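Local coordinates for protein 5-carboxymethyl-2-hydroxymuconate delta-isomerase (Bordetella bronchiseptica, PDB 4JJ9) that probably isomerises 5-carboxymethyl-2-hydroxymuconate in the homoprotocatechuate catabolic pathway, working as a trimer, at residues Y78-G83 against G94-A99. Residues are numbered along the deposited sequence; the frame is centred on the assembly and turned at random.
Sequences YAIADG and GDYGFA
The Tyr96 ring has two oxygens of 78-83 at its edge, Ile80 O, 3.6 Å from Tyr96 CD2, and Asp82 OD1; on one face, over its centre, sits Gly94 O from its own segment. The phenol OH donates to Asp82 OD1 on that oxygen's syn side, with OH to OD1 at 2.7 Å and the carboxylate and ring only 11° from coplanar. Asp82 CG lies between its own backbone N and carbonyl carbon (chi1 67°), which carries the carboxylate back to the phenol. Asp82 OD1 also accepts from Gly84 N and Asp82 OD2 from Ala86 N, while Tyr96 OH is bonded to Gly87 N, so both ends of the pair are tied to the start of helix 85-89. Ala81 CB meets the ring obliquely, 3.9 Å from Tyr96 CE2. This alanine belongs to a type II' turn, Ile80 to Gly83, closed by Gly83 N to Ile80 O at 3.0 Å. Ile80 reaches across with both branches: CG2 packs 3.9 Å from Tyr96 CB and comes up to the edge of the Phe98 ring, and CD1 rests against the backbone, 3.6 Å from Gly97 C. Strand 25-31 runs between strands 69-80 and 97-105 in the mixed sheet, and Ser31 touches Ile80 and bonds Phe98 N; beyond Tyr78 and Ala79 the sheet continues antiparallel into a second subunit, whose Leu158 packs on Ile80.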
loop_
_atom_site.group_PDB
_atom_site.type_symbol
_atom_site.label_atom_id
_atom_site.label_comp_id
_atom_site.label_asym_id
_atom_site.label_seq_id
_atom_site.Cartn_x
_atom_site.Cartn_y
_atom_site.Cartn_z
ATOM N N TYR A 78 0.817 -3.727 -15.157
ATOM C CA TYR A 78 1.474 -4.792 -14.412
ATOM C C TYR A 78 2.323 -5.633 -15.345
ATOM O O TYR A 78 2.159 -5.585 -16.580
ATOM C CB TYR A 78 0.434 -5.669 -13.689
ATOM C CG TYR A 78 -0.714 -6.091 -14.579
ATOM C CD1 TYR A 78 -1.872 -5.316 -14.656
ATOM C CD2 TYR A 78 -0.642 -7.257 -15.340
ATOM C CE1 TYR A 78 -2.924 -5.674 -15.474
ATOM C CE2 TYR A 78 -1.701 -7.625 -16.170
ATOM C CZ TYR A 78 -2.835 -6.827 -16.222
ATOM O OH TYR A 78 -3.897 -7.167 -17.037
ATOM N N ALA A 79 3.252 -6.366 -14.745
ATOM C CA ALA A 79 4.072 -7.349 -15.438
ATOM C C ALA A 79 4.194 -8.543 -14.523
ATOM O O ALA A 79 4.479 -8.400 -13.331
ATOM C CB ALA A 79 5.441 -6.779 -15.766
ATOM N N ILE A 80 3.949 -9.730 -15.071
ATOM C CA ILE A 80 3.897 -10.930 -14.243
ATOM C C ILE A 80 4.795 -11.986 -14.859
ATOM O O ILE A 80 4.700 -12.261 -16.066
ATOM C CB ILE A 80 2.451 -11.494 -14.146
ATOM C CG1 ILE A 80 1.481 -10.450 -13.584
ATOM C CG2 ILE A 80 2.418 -12.784 -13.313
ATOM C CD1 ILE A 80 0.025 -10.792 -13.847
ATOM N N ALA A 81 5.669 -12.554 -14.025
ATOM C CA ALA A 81 6.500 -13.695 -14.412
ATOM C C ALA A 81 7.262 -13.409 -15.702
ATOM O O ALA A 81 7.854 -12.337 -15.843
ATOM C CB ALA A 81 5.639 -14.967 -14.519
ATOM N N ASP A 82 7.228 -14.337 -16.658
ATOM C CA ASP A 82 7.990 -14.174 -17.892
ATOM C C ASP A 82 7.215 -13.450 -18.998
ATOM O O ASP A 82 7.657 -13.423 -20.146
ATOM C CB ASP A 82 8.467 -15.543 -18.401
ATOM C CG ASP A 82 7.320 -16.436 -18.857
ATOM O OD1 ASP A 82 6.142 -16.101 -18.601
ATOM O OD2 ASP A 82 7.604 -17.479 -19.490
ATOM N N GLY A 83 6.045 -12.912 -18.671
ATOM C CA GLY A 83 5.259 -12.169 -19.647
ATOM C C GLY A 83 4.455 -13.005 -20.629
ATOM O O GLY A 83 3.908 -12.467 -21.593
ATOM N N GLY A 94 -1.182 -17.473 -22.023
ATOM C CA GLY A 94 -0.059 -16.733 -21.437
ATOM C C GLY A 94 -0.472 -15.410 -20.803
ATOM O O GLY A 94 0.384 -14.593 -20.431
ATOM N N ASP A 95 -1.781 -15.195 -20.687
ATOM C CA ASP A 95 -2.324 -13.979 -20.094
ATOM C C ASP A 95 -2.482 -14.227 -18.593
ATOM O O ASP A 95 -3.548 -14.622 -18.137
ATOM C CB ASP A 95 -3.684 -13.640 -20.723
ATOM C CG ASP A 95 -4.170 -12.225 -20.388
ATOM O OD1 ASP A 95 -3.478 -11.489 -19.647
ATOM O OD2 ASP A 95 -5.263 -11.842 -20.877
ATOM N N TYR A 96 -1.411 -14.013 -17.839
ATOM C CA TYR A 96 -1.408 -14.354 -16.423
ATOM C C TYR A 96 -2.102 -13.285 -15.588
ATOM O O TYR A 96 -2.233 -12.130 -16.015
ATOM C CB TYR A 96 0.016 -14.469 -15.876
ATOM C CG TYR A 96 0.998 -15.290 -16.672
ATOM C CD1 TYR A 96 0.628 -16.501 -17.266
ATOM C CD2 TYR A 96 2.322 -14.877 -16.781
ATOM C CE1 TYR A 96 1.563 -17.254 -17.984
ATOM C CE2 TYR A 96 3.258 -15.622 -17.487
ATOM C CZ TYR A 96 2.870 -16.808 -18.086
ATOM O OH TYR A 96 3.818 -17.535 -18.779
ATOM N N GLY A 97 -2.497 -13.678 -14.384
ATOM C CA GLY A 97 -2.989 -12.738 -13.373
ATOM C C GLY A 97 -2.268 -12.931 -12.055
ATOM O O GLY A 97 -1.524 -13.894 -11.874
ATOM N N PHE A 98 -2.475 -12.000 -11.123
ATOM C CA PHE A 98 -1.910 -12.146 -9.776
ATOM C C PHE A 98 -2.817 -11.403 -8.815
ATOM O O PHE A 98 -3.350 -10.350 -9.157
ATOM C CB PHE A 98 -0.465 -11.598 -9.682
ATOM C CG PHE A 98 0.402 -12.321 -8.657
ATOM C CD1 PHE A 98 0.204 -12.133 -7.290
ATOM C CD2 PHE A 98 1.417 -13.193 -9.073
ATOM C CE1 PHE A 98 0.983 -12.821 -6.351
ATOM C CE2 PHE A 98 2.209 -13.877 -8.146
ATOM C CZ PHE A 98 1.986 -13.694 -6.779
ATOM N N ALA A 99 -3.029 -11.981 -7.633
ATOM C CA ALA A 99 -3.631 -11.246 -6.514
ATOM C C ALA A 99 -2.772 -11.426 -5.263
ATOM O O ALA A 99 -2.340 -12.541 -4.944
ATOM C CB ALA A 99 -5.076 -11.685 -6.260
#